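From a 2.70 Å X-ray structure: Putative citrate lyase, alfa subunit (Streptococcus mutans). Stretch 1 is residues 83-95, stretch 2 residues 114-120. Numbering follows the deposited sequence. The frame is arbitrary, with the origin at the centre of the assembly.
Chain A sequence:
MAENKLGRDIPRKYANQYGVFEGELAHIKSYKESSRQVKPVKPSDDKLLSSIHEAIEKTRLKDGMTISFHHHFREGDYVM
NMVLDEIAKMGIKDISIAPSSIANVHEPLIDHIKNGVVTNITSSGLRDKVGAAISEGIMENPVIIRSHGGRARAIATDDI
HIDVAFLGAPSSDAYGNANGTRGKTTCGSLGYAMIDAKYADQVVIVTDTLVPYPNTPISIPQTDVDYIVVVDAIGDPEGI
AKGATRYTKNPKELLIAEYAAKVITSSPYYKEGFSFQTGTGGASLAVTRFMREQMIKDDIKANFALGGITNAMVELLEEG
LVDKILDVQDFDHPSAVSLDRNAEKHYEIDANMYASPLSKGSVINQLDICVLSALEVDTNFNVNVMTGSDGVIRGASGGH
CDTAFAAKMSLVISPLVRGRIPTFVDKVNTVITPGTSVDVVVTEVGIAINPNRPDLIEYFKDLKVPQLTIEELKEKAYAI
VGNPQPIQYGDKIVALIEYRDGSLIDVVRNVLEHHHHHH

Stretch 1 83-95: VLDEIAKMGIKDI
Stretch 2 114-120: KNGVVTN

The most unusual feature of this contact is that the carbonyls of three consecutive residues, Asn 115, Gly 116 and Val 117, each accept a hydrogen bond from one of three consecutive residues of the other stretch, one through a side-chain ammonium and two through backbone amides. Lys 93 NZ donates to Asn 115 O, Asp 94 N to Gly 116 O and Ile 95 N to Val 117 O, the last beginning the parallel pairing of Ile 95 with Val 118, their CA atoms 4.8 Å apart.

Stretch 1 begins as helix, 83–89, closed by Met 90, a selenomethionine at phi/psi -83/11, and Gly 91 at 68/18, where positive phi favours glycine. Ile 92 (-87/138) and Lys 93 (-140/178) are extended, Asp 94 turns to 59/40, and Ile 95 (-89/140) enters the strand. In stretch 2 the helix ends at Lys 114; Asn 115 (-91/11), Gly 116 (73/9) and Val 117 (-67/-41) form the turn before the strand starts at Val 118 (-115/127). Gly 116 also suits its positive phi, and an ideal CB there would lie 3.8 Å from Lys 93 CD.

The backbone ladder sets the register. Asp 94 N donates to Gly 116 O at 3.0 Å, nearly straight at 170°, and Ile 95 N donates to Val 117 O at 2.9 Å. Thr 119 N returns the link to Ile 95 O at 3.0 Å, so Ile 95 bonds to the residues flanking Val 118, as parallel pairing requires. A CA-H...O contact from Val 118 CA to Ile 95 O, 3.4 Å, supplements it.

Two polar side chains extend this network. Lys 93, chi1 m and then t throughout, stretches its long chain past Gly 116 to place NZ 2.6 Å from Asn 115 O; the residue as a whole stays exposed, which suits a lysine. Asp 94 has its CA-to-CB bond pointing away, but chi1 t and chi2 46° bring its end back, and OD1 accepts from Thr 119 OG1 at 3.0 Å. Thr 119, chi1 p, points toward stretch 1 and supplies the hydroxyl.

Apolar contacts link the helix to stretch 2. Val 117, chi1 t, is buried and loses 108 Å² to stretch 1; its CA-to-CB bond points away, yet its CG2 lies 3.9 Å from Ala 88 CB, where Ala 88 offers only a methyl group, and its CG1 is 3.7 Å from Ile 92 O. Val 118, chi1 t, shares a sheet face with Ile 95 (chi1 m, chi2 m), and its CG2 approaches Leu 84 CD2 at 4.4 Å. Leu 84, with chi1 at -108° between wells and chi2 p, has a sideways CA-to-CB bond but an end that comes nearer. Altogether 482 Å² is buried.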

ATOM      1  N   VAL A  83       9.285   3.970 -24.446  1.00 27.30           N
ATOM      2  CA  VAL A  83       9.995   4.988 -23.685  1.00 25.46           C
ATOM      3  C   VAL A  83      11.445   5.136 -24.132  1.00 25.67           C
ATOM      4  O   VAL A  83      11.868   6.216 -24.550  1.00 25.48           O
ATOM      5  CB  VAL A  83       9.967   4.673 -22.176  1.00 24.50           C
ATOM      6  CG1 VAL A  83      10.755   5.712 -21.397  1.00 23.09           C
ATOM      7  CG2 VAL A  83       8.540   4.634 -21.694  1.00 23.56           C
ATOM      8  N   LEU A  84      12.197   4.044 -24.038  1.00 25.37           N
ATOM      9  CA  LEU A  84      13.601   4.027 -24.421  1.00 25.37           C
ATOM     10  C   LEU A  84      13.847   4.684 -25.772  1.00 26.27           C
ATOM     11  O   LEU A  84      14.712   5.550 -25.911  1.00 26.24           O
ATOM     12  CB  LEU A  84      14.114   2.586 -24.445  1.00 23.41           C
ATOM     13  CG  LEU A  84      15.054   2.208 -23.306  1.00 21.08           C
ATOM     14  CD1 LEU A  84      14.548   2.746 -21.993  1.00 20.56           C
ATOM     15  CD2 LEU A  84      15.189   0.706 -23.264  1.00 20.64           C
ATOM     16  N   ASP A  85      13.079   4.280 -26.771  1.00 27.22           N
ATOM     17  CA  ASP A  85      13.252   4.843 -28.098  1.00 27.90           C
ATOM     18  C   ASP A  85      13.115   6.359 -28.083  1.00 28.04           C
ATOM     19  O   ASP A  85      13.892   7.068 -28.721  1.00 29.32           O
ATOM     20  CB  ASP A  85      12.245   4.226 -29.060  1.00 28.95           C
ATOM     21  CG  ASP A  85      12.489   4.635 -30.487  1.00 31.34           C
ATOM     22  OD1 ASP A  85      12.061   5.752 -30.860  1.00 32.31           O
ATOM     23  OD2 ASP A  85      13.116   3.841 -31.230  1.00 32.92           O
ATOM     24  N   GLU A  86      12.136   6.864 -27.346  1.00 27.76           N
ATOM     25  CA  GLU A  86      11.942   8.302 -27.271  1.00 27.05           C
ATOM     26  C   GLU A  86      13.115   8.937 -26.524  1.00 26.52           C
ATOM     27  O   GLU A  86      13.505  10.070 -26.809  1.00 25.99           O
ATOM     28  CB  GLU A  86      10.624   8.621 -26.571  1.00 28.24           C
ATOM     29  CG  GLU A  86      10.189  10.077 -26.721  1.00 30.69           C
ATOM     30  CD  GLU A  86      10.004  10.490 -28.176  1.00 31.68           C
ATOM     31  OE1 GLU A  86      10.640  11.484 -28.598  1.00 32.02           O
ATOM     32  OE2 GLU A  86       9.225   9.822 -28.894  1.00 33.37           O
ATOM     33  N   ILE A  87      13.677   8.212 -25.560  1.00 25.58           N
ATOM     34  CA  ILE A  87      14.818   8.734 -24.822  1.00 24.88           C
ATOM     35  C   ILE A  87      15.969   8.872 -25.826  1.00 26.35           C
ATOM     36  O   ILE A  87      16.658   9.889 -25.858  1.00 26.65           O
ATOM     37  CB  ILE A  87      15.298   7.774 -23.704  1.00 23.92           C
ATOM     38  CG1 ILE A  87      14.145   7.387 -22.777  1.00 23.42           C
ATOM     39  CG2 ILE A  87      16.411   8.443 -22.907  1.00 23.06           C
ATOM     40  CD1 ILE A  87      13.685   8.481 -21.840  1.00 23.57           C
ATOM     41  N   ALA A  88      16.181   7.844 -26.644  1.00 25.48           N
ATOM     42  CA  ALA A  88      17.259   7.889 -27.617  1.00 25.20           C
ATOM     43  C   ALA A  88      17.052   9.057 -28.578  1.00 25.80           C
ATOM     44  O   ALA A  88      17.954   9.861 -28.785  1.00 26.67           O
ATOM     45  CB  ALA A  88      17.341   6.571 -28.381  1.00 23.90           C
ATOM     46  N   LYS A  89      15.853   9.153 -29.146  1.00 25.97           N
ATOM     47  CA  LYS A  89      15.522  10.214 -30.087  1.00 26.43           C
ATOM     48  C   LYS A  89      15.801  11.592 -29.501  1.00 27.21           C
ATOM     49  O   LYS A  89      16.194  12.513 -30.218  1.00 28.53           O
ATOM     50  CB  LYS A  89      14.045  10.138 -30.475  1.00 26.72           C
ATOM     51  CG  LYS A  89      13.758   9.641 -31.886  1.00 28.28           C
ATOM     52  CD  LYS A  89      14.177   8.189 -32.081  1.00 29.71           C
ATOM     53  CE  LYS A  89      13.552   7.585 -33.341  1.00 29.51           C
ATOM     54  NZ  LYS A  89      12.058   7.600 -33.285  1.00 29.40           N
HETATM   55  N   MSE A  90      15.597  11.737 -28.197  1.00 27.08           N
HETATM   56  CA  MSE A  90      15.817  13.019 -27.541  1.00 26.88           C
HETATM   57  C   MSE A  90      17.277  13.254 -27.173  1.00 24.84           C
HETATM   58  O   MSE A  90      17.591  14.186 -26.433  1.00 24.37           O
HETATM   59  CB  MSE A  90      14.955  13.126 -26.281  1.00 31.59           C
HETATM   60  CG  MSE A  90      13.463  13.254 -26.554  1.00 37.25           C
HETATM   61 SE   MSE A  90      12.383  13.217 -24.946  1.00 47.47          SE
HETATM   62  CE  MSE A  90      12.715  14.994 -24.233  1.00 41.28           C
ATOM     63  N   GLY A  91      18.163  12.407 -27.680  1.00 22.09           N
ATOM     64  CA  GLY A  91      19.575  12.571 -27.394  1.00 21.13           C
ATOM     65  C   GLY A  91      20.005  12.325 -25.960  1.00 20.36           C
ATOM     66  O   GLY A  91      21.077  12.752 -25.553  1.00 20.21           O
ATOM     67  N   ILE A  92      19.184  11.649 -25.172  1.00 21.78           N
ATOM     68  CA  ILE A  92      19.578  11.380 -23.793  1.00 22.17           C
ATOM     69  C   ILE A  92      20.382  10.084 -23.781  1.00 23.89           C
ATOM     70  O   ILE A  92      20.034   9.131 -24.484  1.00 24.95           O
ATOM     71  CB  ILE A  92      18.347  11.273 -22.869  1.00 19.07           C
ATOM     72  CG1 ILE A  92      17.708  12.663 -22.728  1.00 18.19           C
ATOM     73  CG2 ILE A  92      18.755  10.716 -21.526  1.00 17.45           C
ATOM     74  CD1 ILE A  92      16.490  12.733 -21.851  1.00 15.93           C
ATOM     75  N   LYS A  93      21.467  10.060 -23.006  1.00 24.73           N
ATOM     76  CA  LYS A  93      22.324   8.880 -22.928  1.00 24.16           C
ATOM     77  C   LYS A  93      22.831   8.582 -21.525  1.00 22.56           C
ATOM     78  O   LYS A  93      22.544   9.314 -20.577  1.00 21.48           O
ATOM     79  CB  LYS A  93      23.523   9.017 -23.875  1.00 26.23           C
ATOM     80  CG  LYS A  93      23.180   8.934 -25.364  1.00 28.75           C
ATOM     81  CD  LYS A  93      24.431   8.710 -26.223  1.00 30.89           C
ATOM     82  CE  LYS A  93      24.076   8.528 -27.694  1.00 31.84           C
ATOM     83  NZ  LYS A  93      25.275   8.214 -28.535  1.00 34.00           N
ATOM     84  N   ASP A  94      23.579   7.485 -21.412  1.00 21.11           N
ATOM     85  CA  ASP A  94      24.150   7.041 -20.145  1.00 20.00           C
ATOM     86  C   ASP A  94      23.036   6.783 -19.132  1.00 19.07           C
ATOM     87  O   ASP A  94      23.162   7.118 -17.949  1.00 19.17           O
ATOM     88  CB  ASP A  94      25.124   8.103 -19.622  1.00 21.44           C
ATOM     89  CG  ASP A  94      25.956   7.617 -18.441  1.00 23.13           C
ATOM     90  OD1 ASP A  94      26.494   6.483 -18.503  1.00 21.95           O
ATOM     91  OD2 ASP A  94      26.085   8.389 -17.456  1.00 24.08           O
ATOM     92  N   ILE A  95      21.944   6.192 -19.614  1.00 16.72           N
ATOM     93  CA  ILE A  95      20.802   5.885 -18.764  1.00 15.09           C
ATOM     94  C   ILE A  95      20.962   4.521 -18.138  1.00 14.59           C
ATOM     95  O   ILE A  95      21.437   3.584 -18.776  1.00 13.19           O
ATOM     96  CB  ILE A  95      19.469   5.915 -19.552  1.00 14.67           C
ATOM     97  CG1 ILE A  95      19.139   7.360 -19.932  1.00 13.19           C
ATOM     98  CG2 ILE A  95      18.334   5.327 -18.711  1.00 13.27           C
ATOM     99  CD1 ILE A  95      19.089   8.287 -18.746  1.00  8.61           C
ATOM    100  N   LYS A 114      24.582  -0.302 -27.875  1.00 23.36           N
ATOM    101  CA  LYS A 114      25.689   0.001 -28.772  1.00 22.39           C
ATOM    102  C   LYS A 114      25.931   1.505 -28.932  1.00 22.94           C
ATOM    103  O   LYS A 114      27.082   1.943 -29.028  1.00 23.25           O
ATOM    104  CB  LYS A 114      25.436  -0.646 -30.134  1.00 21.67           C
ATOM    105  CG  LYS A 114      25.465  -2.158 -30.080  1.00 22.72           C
ATOM    106  CD  LYS A 114      25.186  -2.786 -31.428  1.00 23.65           C
ATOM    107  CE  LYS A 114      25.270  -4.305 -31.332  1.00 24.18           C
ATOM    108  NZ  LYS A 114      24.967  -4.958 -32.638  1.00 24.44           N
ATOM    109  N   ASN A 115      24.850   2.288 -28.932  1.00 22.57           N
ATOM    110  CA  ASN A 115      24.938   3.742 -29.092  1.00 21.44           C
ATOM    111  C   ASN A 115      25.063   4.518 -27.786  1.00 20.82           C
ATOM    112  O   ASN A 115      24.932   5.747 -27.763  1.00 21.04           O
ATOM    113  CB  ASN A 115      23.730   4.257 -29.873  1.00 21.90           C
ATOM    114  CG  ASN A 115      23.637   3.641 -31.247  1.00 24.35           C
ATOM    115  OD1 ASN A 115      24.658   3.476 -31.921  1.00 24.48           O
ATOM    116  ND2 ASN A 115      22.413   3.297 -31.682  1.00 23.86           N
ATOM    117  N   GLY A 116      25.303   3.796 -26.697  1.00 19.47           N
ATOM    118  CA  GLY A 116      25.465   4.430 -25.399  1.00 17.81           C
ATOM    119  C   GLY A 116      24.225   4.984 -24.720  1.00 16.62           C
ATOM    120  O   GLY A 116      24.338   5.672 -23.705  1.00 15.41           O
ATOM    121  N   VAL A 117      23.041   4.705 -25.253  1.00 16.00           N
ATOM    122  CA  VAL A 117      21.823   5.220 -24.621  1.00 15.89           C
ATOM    123  C   VAL A 117      21.616   4.558 -23.262  1.00 14.74           C
ATOM    124  O   VAL A 117      21.223   5.216 -22.299  1.00 13.70           O
ATOM    125  CB  VAL A 117      20.575   4.972 -25.484  1.00 16.49           C
ATOM    126  CG1 VAL A 117      19.359   5.543 -24.787  1.00 14.66           C
ATOM    127  CG2 VAL A 117      20.745   5.628 -26.846  1.00 15.88           C
ATOM    128  N   VAL A 118      21.875   3.254 -23.206  1.00 13.87           N
ATOM    129  CA  VAL A 118      21.772   2.479 -21.977  1.00 13.61           C
ATOM    130  C   VAL A 118      23.186   1.993 -21.643  1.00 14.12           C
ATOM    131  O   VAL A 118      23.859   1.377 -22.474  1.00 15.47           O
ATOM    132  CB  VAL A 118      20.823   1.260 -22.144  1.00 14.38           C
ATOM    133  CG1 VAL A 118      20.697   0.509 -20.818  1.00 13.83           C
ATOM    134  CG2 VAL A 118      19.451   1.720 -22.625  1.00 11.66           C
ATOM    135  N   THR A 119      23.627   2.262 -20.422  1.00 13.61           N
ATOM    136  CA  THR A 119      24.977   1.917 -19.990  1.00 12.42           C
ATOM    137  C   THR A 119      25.047   0.915 -18.844  1.00 12.86           C
ATOM    138  O   THR A 119      26.118   0.390 -18.542  1.00 13.83           O
ATOM    139  CB  THR A 119      25.707   3.205 -19.569  1.00 12.79           C
ATOM    140  OG1 THR A 119      24.888   3.937 -18.637  1.00 12.57           O
ATOM    141  CG2 THR A 119      25.964   4.084 -20.784  1.00 11.26           C
ATOM    142  N   ASN A 120      23.909   0.678 -18.194  1.00 13.17           N
ATOM    143  CA  ASN A 120      23.805  -0.260 -17.076  1.00 12.08           C
ATOM    144  C   ASN A 120      22.425  -0.904 -17.075  1.00 11.20           C
ATOM    145  O   ASN A 120      21.412  -0.241 -17.301  1.00 11.89           O
ATOM    146  CB  ASN A 120      24.033   0.444 -15.735  1.00 12.75           C
ATOM    147  CG  ASN A 120      25.476   0.831 -15.523  1.00 13.34           C
ATOM    148  OD1 ASN A 120      26.014   1.657 -16.248  1.00 17.13           O
ATOM    149  ND2 ASN A 120      26.115   0.232 -14.532  1.00 13.10           N
TER